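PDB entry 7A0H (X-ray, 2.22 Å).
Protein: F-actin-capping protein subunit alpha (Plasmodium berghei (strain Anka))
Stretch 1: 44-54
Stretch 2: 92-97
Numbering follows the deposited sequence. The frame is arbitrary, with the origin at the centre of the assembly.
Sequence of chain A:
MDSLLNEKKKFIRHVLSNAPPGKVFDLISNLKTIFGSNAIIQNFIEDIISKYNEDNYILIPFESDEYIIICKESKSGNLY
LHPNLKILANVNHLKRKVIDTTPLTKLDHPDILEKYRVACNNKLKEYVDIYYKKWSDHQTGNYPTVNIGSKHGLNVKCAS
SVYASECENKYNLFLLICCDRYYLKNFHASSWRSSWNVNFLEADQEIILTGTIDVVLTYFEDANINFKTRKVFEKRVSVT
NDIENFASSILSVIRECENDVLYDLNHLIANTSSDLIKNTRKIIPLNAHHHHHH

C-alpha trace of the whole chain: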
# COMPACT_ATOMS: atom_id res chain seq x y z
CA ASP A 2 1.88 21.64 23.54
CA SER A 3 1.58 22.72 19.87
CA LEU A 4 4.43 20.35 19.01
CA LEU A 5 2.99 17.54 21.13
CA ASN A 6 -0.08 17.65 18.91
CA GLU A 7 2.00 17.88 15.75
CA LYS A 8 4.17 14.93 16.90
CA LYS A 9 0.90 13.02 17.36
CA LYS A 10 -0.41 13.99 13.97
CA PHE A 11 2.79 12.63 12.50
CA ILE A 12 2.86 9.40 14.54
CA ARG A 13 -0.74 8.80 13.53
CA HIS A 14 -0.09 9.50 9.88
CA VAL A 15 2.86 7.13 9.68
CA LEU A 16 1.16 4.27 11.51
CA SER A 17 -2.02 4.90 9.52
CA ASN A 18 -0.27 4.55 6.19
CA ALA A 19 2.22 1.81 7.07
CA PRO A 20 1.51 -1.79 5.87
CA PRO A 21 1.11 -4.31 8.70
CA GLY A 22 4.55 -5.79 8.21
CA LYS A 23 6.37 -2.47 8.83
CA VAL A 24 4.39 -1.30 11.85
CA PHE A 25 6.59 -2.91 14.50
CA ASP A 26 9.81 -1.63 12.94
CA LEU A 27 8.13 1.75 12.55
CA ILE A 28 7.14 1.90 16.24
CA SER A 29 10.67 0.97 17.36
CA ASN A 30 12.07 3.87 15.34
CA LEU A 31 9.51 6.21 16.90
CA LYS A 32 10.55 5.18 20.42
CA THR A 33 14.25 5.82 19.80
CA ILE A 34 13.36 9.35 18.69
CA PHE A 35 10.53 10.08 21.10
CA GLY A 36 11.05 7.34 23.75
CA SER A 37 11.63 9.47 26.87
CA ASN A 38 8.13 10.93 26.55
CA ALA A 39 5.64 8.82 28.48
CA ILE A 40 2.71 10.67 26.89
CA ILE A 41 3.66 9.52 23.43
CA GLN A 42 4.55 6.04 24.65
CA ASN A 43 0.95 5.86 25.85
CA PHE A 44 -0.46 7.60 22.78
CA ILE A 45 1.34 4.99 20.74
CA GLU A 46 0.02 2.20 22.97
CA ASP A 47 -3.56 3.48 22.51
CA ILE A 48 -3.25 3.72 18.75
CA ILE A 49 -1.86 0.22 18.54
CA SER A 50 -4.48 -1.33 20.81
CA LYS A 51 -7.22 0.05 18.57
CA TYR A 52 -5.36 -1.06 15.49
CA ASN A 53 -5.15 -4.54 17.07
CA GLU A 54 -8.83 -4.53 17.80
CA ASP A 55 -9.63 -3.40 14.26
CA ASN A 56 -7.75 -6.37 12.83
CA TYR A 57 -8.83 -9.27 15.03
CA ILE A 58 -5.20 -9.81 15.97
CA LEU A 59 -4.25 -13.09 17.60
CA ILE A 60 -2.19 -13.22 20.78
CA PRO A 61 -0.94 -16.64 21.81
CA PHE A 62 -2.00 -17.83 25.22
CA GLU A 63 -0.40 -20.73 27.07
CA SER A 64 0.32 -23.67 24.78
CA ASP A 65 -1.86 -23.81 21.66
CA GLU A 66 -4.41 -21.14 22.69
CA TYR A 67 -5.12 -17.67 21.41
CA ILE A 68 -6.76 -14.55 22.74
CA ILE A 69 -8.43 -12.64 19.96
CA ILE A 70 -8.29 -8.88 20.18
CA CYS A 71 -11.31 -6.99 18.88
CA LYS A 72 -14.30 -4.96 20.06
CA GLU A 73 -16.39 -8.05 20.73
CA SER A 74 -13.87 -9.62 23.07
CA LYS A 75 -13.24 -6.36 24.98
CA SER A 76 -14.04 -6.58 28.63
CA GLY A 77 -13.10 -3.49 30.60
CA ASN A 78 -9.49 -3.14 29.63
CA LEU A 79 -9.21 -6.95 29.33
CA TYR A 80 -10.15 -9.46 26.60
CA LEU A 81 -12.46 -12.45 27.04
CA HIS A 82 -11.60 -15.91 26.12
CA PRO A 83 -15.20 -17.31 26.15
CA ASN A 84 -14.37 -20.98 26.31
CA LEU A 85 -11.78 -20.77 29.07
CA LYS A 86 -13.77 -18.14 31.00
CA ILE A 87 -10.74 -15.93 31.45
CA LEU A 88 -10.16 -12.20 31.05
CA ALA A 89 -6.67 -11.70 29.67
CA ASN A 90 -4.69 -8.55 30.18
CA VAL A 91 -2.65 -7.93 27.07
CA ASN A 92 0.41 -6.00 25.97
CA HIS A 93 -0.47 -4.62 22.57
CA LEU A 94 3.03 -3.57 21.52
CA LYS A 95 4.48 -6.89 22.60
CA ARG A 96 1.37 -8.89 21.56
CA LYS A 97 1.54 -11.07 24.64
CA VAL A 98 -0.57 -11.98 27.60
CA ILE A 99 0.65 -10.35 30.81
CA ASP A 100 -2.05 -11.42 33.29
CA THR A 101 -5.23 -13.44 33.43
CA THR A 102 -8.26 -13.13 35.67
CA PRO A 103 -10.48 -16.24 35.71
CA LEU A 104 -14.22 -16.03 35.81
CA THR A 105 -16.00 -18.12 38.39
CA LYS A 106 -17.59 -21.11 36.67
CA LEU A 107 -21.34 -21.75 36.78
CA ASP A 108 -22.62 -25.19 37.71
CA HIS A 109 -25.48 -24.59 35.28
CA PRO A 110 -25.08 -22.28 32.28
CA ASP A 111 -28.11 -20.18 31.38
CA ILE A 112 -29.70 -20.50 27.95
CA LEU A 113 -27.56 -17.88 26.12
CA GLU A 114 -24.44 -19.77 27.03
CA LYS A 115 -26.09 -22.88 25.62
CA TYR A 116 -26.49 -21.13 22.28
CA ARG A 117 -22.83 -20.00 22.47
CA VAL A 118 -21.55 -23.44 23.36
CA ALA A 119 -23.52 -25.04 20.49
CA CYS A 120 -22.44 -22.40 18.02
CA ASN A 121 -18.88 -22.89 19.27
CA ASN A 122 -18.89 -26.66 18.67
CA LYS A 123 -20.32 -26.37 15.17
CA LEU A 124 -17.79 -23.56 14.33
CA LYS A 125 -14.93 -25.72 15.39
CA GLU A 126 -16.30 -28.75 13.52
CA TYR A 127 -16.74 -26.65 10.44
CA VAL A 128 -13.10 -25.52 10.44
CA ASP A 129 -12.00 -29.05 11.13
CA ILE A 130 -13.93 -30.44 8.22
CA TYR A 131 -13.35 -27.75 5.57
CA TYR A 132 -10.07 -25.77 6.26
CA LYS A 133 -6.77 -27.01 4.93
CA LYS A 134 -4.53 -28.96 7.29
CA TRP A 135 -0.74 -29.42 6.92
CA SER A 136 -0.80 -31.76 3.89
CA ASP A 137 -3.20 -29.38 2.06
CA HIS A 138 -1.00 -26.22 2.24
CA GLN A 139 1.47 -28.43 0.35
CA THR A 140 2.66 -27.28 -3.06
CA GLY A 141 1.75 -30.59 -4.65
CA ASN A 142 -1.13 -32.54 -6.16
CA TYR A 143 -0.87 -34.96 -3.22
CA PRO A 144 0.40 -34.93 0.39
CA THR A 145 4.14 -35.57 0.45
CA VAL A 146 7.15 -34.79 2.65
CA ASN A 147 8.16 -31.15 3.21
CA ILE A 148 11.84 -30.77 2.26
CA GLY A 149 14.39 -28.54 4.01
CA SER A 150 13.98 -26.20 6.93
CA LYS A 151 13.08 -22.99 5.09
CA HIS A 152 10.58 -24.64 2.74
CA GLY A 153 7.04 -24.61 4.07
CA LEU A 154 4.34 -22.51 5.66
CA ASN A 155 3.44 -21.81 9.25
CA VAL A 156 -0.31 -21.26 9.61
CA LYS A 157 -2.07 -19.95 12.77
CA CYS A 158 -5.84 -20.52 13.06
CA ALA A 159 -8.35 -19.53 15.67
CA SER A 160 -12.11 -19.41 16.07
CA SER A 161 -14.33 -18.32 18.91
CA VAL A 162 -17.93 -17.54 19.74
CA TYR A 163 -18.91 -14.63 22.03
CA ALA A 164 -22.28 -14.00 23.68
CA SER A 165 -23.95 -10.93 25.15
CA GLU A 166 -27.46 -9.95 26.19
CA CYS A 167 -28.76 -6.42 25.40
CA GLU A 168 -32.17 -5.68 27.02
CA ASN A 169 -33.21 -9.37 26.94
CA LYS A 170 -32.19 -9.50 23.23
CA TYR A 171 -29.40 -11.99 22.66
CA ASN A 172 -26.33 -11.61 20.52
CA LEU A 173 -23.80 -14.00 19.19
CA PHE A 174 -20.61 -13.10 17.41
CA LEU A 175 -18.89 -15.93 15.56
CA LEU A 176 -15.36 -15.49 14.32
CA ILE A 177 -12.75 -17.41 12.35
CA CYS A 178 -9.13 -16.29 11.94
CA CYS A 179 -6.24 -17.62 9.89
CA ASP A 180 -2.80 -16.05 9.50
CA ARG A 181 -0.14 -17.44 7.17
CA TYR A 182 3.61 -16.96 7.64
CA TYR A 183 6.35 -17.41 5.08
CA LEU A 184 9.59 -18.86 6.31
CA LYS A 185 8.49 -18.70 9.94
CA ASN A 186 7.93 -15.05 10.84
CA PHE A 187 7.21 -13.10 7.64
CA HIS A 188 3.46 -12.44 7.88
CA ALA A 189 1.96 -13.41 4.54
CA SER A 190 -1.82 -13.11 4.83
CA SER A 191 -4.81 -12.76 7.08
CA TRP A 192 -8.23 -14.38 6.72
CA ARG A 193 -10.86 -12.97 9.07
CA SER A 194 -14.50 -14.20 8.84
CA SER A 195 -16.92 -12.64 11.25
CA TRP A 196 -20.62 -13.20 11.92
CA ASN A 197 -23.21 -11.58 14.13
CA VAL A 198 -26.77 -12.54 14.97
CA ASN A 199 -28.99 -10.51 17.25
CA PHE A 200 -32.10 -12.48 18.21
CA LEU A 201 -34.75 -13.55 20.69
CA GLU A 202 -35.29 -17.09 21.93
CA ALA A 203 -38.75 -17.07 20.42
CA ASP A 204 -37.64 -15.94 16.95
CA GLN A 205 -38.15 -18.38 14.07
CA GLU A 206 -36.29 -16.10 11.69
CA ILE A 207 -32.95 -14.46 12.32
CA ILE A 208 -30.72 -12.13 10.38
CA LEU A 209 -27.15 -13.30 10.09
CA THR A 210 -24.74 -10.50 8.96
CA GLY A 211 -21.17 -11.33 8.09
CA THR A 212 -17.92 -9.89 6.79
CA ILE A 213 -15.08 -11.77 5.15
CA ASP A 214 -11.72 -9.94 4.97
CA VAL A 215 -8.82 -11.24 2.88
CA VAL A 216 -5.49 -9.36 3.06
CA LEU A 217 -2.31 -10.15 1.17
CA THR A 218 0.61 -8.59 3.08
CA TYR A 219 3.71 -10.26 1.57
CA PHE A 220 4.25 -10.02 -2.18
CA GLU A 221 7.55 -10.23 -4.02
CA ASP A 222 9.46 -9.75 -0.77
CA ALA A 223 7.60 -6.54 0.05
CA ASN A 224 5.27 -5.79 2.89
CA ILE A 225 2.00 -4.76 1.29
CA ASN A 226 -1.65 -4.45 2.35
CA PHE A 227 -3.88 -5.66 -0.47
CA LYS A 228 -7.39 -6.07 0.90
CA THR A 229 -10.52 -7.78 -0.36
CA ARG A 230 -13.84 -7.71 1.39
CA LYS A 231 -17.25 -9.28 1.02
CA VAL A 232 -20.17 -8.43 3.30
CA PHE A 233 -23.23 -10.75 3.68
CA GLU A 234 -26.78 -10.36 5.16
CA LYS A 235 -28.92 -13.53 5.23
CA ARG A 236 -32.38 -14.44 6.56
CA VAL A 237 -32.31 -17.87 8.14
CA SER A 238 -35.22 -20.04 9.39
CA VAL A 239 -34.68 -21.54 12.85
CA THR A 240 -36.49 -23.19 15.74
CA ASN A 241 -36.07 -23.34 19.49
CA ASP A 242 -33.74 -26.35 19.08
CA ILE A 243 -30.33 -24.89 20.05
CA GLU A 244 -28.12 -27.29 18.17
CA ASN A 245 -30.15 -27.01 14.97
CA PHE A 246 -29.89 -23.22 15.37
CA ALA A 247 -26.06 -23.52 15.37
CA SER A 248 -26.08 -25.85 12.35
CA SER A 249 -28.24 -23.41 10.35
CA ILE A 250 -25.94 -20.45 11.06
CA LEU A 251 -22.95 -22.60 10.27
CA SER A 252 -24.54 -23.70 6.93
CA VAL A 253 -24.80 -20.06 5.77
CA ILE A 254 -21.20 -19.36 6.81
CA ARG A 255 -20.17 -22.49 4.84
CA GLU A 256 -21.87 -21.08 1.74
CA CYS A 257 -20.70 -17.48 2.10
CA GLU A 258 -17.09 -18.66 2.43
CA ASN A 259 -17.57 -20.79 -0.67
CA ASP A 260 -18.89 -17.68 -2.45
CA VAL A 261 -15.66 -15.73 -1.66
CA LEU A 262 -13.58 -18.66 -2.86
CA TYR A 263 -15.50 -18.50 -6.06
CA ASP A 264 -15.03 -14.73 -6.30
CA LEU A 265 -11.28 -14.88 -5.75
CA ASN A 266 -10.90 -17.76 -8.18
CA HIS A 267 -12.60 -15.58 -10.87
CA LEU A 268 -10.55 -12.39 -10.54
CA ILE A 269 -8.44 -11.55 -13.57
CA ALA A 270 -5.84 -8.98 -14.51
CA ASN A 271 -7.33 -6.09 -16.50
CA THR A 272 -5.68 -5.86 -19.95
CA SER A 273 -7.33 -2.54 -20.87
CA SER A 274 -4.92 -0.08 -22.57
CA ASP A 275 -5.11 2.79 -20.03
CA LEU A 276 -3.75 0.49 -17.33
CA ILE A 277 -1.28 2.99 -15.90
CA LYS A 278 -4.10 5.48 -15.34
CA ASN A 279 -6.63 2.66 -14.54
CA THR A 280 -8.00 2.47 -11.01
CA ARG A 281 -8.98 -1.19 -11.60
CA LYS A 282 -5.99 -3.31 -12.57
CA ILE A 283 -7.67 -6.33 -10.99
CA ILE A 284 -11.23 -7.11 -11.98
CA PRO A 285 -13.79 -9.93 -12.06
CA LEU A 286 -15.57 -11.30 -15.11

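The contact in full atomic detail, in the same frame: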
# COMPACT_ATOMS: atom_id res chain seq x y z
N PHE A 44 0.21 7.30 24.03
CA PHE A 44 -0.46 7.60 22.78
C PHE A 44 -0.21 6.49 21.78
O PHE A 44 -1.14 5.98 21.16
CB PHE A 44 0.07 8.93 22.23
CG PHE A 44 -0.50 9.34 20.91
CD1 PHE A 44 -1.74 9.94 20.82
CD2 PHE A 44 0.24 9.17 19.76
CE1 PHE A 44 -2.23 10.35 19.60
CE2 PHE A 44 -0.25 9.56 18.55
CZ PHE A 44 -1.49 10.16 18.48
N ILE A 45 1.04 6.04 21.69
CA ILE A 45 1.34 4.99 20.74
C ILE A 45 0.64 3.71 21.19
O ILE A 45 0.06 3.00 20.38
CB ILE A 45 2.85 4.80 20.61
CG1 ILE A 45 3.51 5.98 19.90
CG2 ILE A 45 3.19 3.55 19.76
CD1 ILE A 45 5.08 5.90 19.94
N GLU A 46 0.69 3.40 22.50
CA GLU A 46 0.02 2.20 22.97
C GLU A 46 -1.48 2.24 22.67
O GLU A 46 -2.04 1.24 22.25
CB GLU A 46 0.26 1.99 24.47
CG GLU A 46 -0.27 0.55 24.93
CD GLU A 46 -1.76 0.50 25.24
OE1 GLU A 46 -2.36 1.58 25.46
OE2 GLU A 46 -2.33 -0.62 25.32
N ASP A 47 -2.14 3.39 22.83
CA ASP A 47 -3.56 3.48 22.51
C ASP A 47 -3.81 3.23 21.03
O ASP A 47 -4.65 2.40 20.66
CB ASP A 47 -4.13 4.83 22.96
CG ASP A 47 -4.42 4.81 24.44
OD1 ASP A 47 -4.97 3.76 24.89
OD2 ASP A 47 -4.06 5.75 25.18
N ILE A 48 -3.06 3.90 20.18
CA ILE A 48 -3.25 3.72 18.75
C ILE A 48 -3.05 2.26 18.35
O ILE A 48 -3.74 1.74 17.46
CB ILE A 48 -2.28 4.63 17.98
CG1 ILE A 48 -2.87 6.01 17.86
CG2 ILE A 48 -1.97 4.00 16.65
CD1 ILE A 48 -1.89 6.97 17.21
N ILE A 49 -2.09 1.59 18.96
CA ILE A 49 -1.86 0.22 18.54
C ILE A 49 -2.96 -0.70 19.09
O ILE A 49 -3.38 -1.65 18.43
CB ILE A 49 -0.46 -0.20 18.97
CG1 ILE A 49 0.58 0.55 18.13
CG2 ILE A 49 -0.20 -1.64 18.76
CD1 ILE A 49 0.54 0.15 16.63
N SER A 50 -3.44 -0.46 20.30
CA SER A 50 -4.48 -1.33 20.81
C SER A 50 -5.71 -1.26 19.91
O SER A 50 -6.37 -2.26 19.69
CB SER A 50 -4.82 -0.95 22.24
OG SER A 50 -5.32 0.38 22.31
N LYS A 51 -6.06 -0.08 19.43
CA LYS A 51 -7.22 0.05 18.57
C LYS A 51 -6.96 -0.61 17.23
O LYS A 51 -7.83 -1.30 16.68
CB LYS A 51 -7.56 1.52 18.39
CG LYS A 51 -8.75 1.79 17.49
CD LYS A 51 -10.07 1.38 18.13
CE LYS A 51 -11.28 1.98 17.40
NZ LYS A 51 -11.62 1.22 16.17
N TYR A 52 -5.81 -0.32 16.66
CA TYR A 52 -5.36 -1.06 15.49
C TYR A 52 -5.52 -2.57 15.68
O TYR A 52 -6.04 -3.27 14.79
CB TYR A 52 -3.90 -0.68 15.25
CG TYR A 52 -3.31 -1.35 14.10
CD1 TYR A 52 -3.48 -0.84 12.84
CD2 TYR A 52 -2.63 -2.54 14.26
CE1 TYR A 52 -2.96 -1.49 11.74
CE2 TYR A 52 -2.12 -3.21 13.18
CZ TYR A 52 -2.28 -2.67 11.92
OH TYR A 52 -1.72 -3.32 10.84
N ASN A 53 -5.05 -3.10 16.81
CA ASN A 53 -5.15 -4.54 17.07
C ASN A 53 -6.61 -4.97 17.11
O ASN A 53 -6.98 -6.03 16.64
CB ASN A 53 -4.49 -4.90 18.42
CG ASN A 53 -2.99 -5.08 18.32
OD1 ASN A 53 -2.43 -4.94 17.24
ND2 ASN A 53 -2.32 -5.35 19.46
N GLU A 54 -7.44 -4.16 17.71
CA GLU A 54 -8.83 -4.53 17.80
C GLU A 54 -9.45 -4.52 16.43
O GLU A 54 -10.20 -5.45 16.08
CB GLU A 54 -9.53 -3.60 18.77
CG GLU A 54 -8.99 -3.84 20.19
CD GLU A 54 -9.45 -2.79 21.18
OE1 GLU A 54 -10.13 -1.83 20.75
OE2 GLU A 54 -9.19 -2.96 22.39
N ASN A 92 -0.47 -7.07 26.44
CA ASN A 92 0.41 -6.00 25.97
C ASN A 92 0.32 -5.92 24.45
O ASN A 92 0.73 -6.85 23.74
CB ASN A 92 1.86 -6.16 26.41
CG ASN A 92 2.74 -4.95 26.02
OD1 ASN A 92 2.42 -4.23 25.06
ND2 ASN A 92 3.82 -4.67 26.84
N HIS A 93 -0.18 -4.79 23.99
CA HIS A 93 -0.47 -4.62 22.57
C HIS A 93 0.80 -4.41 21.75
O HIS A 93 0.87 -4.88 20.61
CB HIS A 93 -1.42 -3.47 22.39
CG HIS A 93 -2.76 -3.72 22.97
ND1 HIS A 93 -3.72 -4.47 22.32
CD2 HIS A 93 -3.31 -3.31 24.13
CE1 HIS A 93 -4.81 -4.51 23.07
NE2 HIS A 93 -4.60 -3.79 24.16
N LEU A 94 1.79 -3.71 22.27
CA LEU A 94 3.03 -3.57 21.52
C LEU A 94 3.75 -4.91 21.46
O LEU A 94 4.27 -5.31 20.42
CB LEU A 94 3.93 -2.50 22.14
CG LEU A 94 3.28 -1.16 22.43
CD1 LEU A 94 3.83 -0.51 23.72
CD2 LEU A 94 3.50 -0.26 21.21
N LYS A 95 3.81 -5.60 22.59
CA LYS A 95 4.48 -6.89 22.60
C LYS A 95 3.61 -8.00 22.01
O LYS A 95 4.15 -9.03 21.59
CB LYS A 95 4.86 -7.22 24.05
CG LYS A 95 5.85 -6.28 24.75
CD LYS A 95 7.29 -6.48 24.20
CE LYS A 95 8.36 -5.70 25.01
NZ LYS A 95 9.69 -5.43 24.26
N ARG A 96 2.29 -7.83 21.99
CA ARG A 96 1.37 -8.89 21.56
C ARG A 96 1.58 -10.14 22.41
O ARG A 96 1.89 -11.24 21.91
CB ARG A 96 1.53 -9.22 20.07
CG ARG A 96 0.99 -8.14 19.14
CD ARG A 96 0.76 -8.65 17.73
NE ARG A 96 0.25 -7.60 16.84
CZ ARG A 96 0.10 -7.73 15.52
NH1 ARG A 96 0.44 -8.87 14.91
NH2 ARG A 96 -0.40 -6.73 14.80
N LYS A 97 1.43 -9.96 23.71
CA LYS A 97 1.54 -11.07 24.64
C LYS A 97 0.57 -10.87 25.76
O LYS A 97 0.07 -9.77 25.98
CB LYS A 97 2.95 -11.26 25.19
CG LYS A 97 3.49 -10.08 26.03
CD LYS A 97 4.78 -10.48 26.80
CE LYS A 97 5.42 -9.33 27.58
NZ LYS A 97 6.74 -9.79 28.15
O HOH W 1 -0.60 -2.36 25.60

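The imidazole of His 93 lies almost flat beneath a serine methylene: Ser 50 CB sits 3.3 Å from the centroid of the His 93 ring and only 9° off its normal, a CH-pi contact centred on the ring face. The backbones come close here, with Ser 50 CA and His 93 CA 5.5 Å apart. Ser 50 takes the p rotamer, and its hydroxyl turns back to the helix, Ser 50 OG donating to Asp 47 O at 2.7 Å, which leaves the methylene to meet the ring.

The edge of the same ring is engaged by polar groups from helical turns before and after Ser 50. Asn 53 ND2 donates two weak hydrogen bonds, to His 93 ND1 at 3.3 Å and to His 93 O at 3.4 Å, so that one amide holds both the ring and the backbone of this residue. Near the ring plane, Glu 46 OE2 approaches His 93 CD2 to 3.1 Å, a contact with carbon. The carboxylate reaches the backbone through a water, which donates to Glu 46 OE2 (2.5 Å) and accepts from His 93 N (2.9 Å).

Beside this polar cluster, Leu 94 packs against the helix. Its CD2 lies 4.1 Å from Ile 45 CG2 and 4.3 Å from Ile 49 CG1, thus touching residues one turn apart, while Ile 49 CG2 also comes within 3.9 Å of His 93 O.

Contact is looser at Arg 96, whose extended side chain brings NH2 to 4.2 Å from Tyr 52 CE2, at the edge of the tyrosine ring. Arg 96 NH2 is also 3.6 Å from Asn 53 OD1, too loose to satisfy that buried oxygen, which has no partner in the model. The loop is braced internally by Asn 92, whose OD1 accepts from Lys 95 N at 3.1 Å.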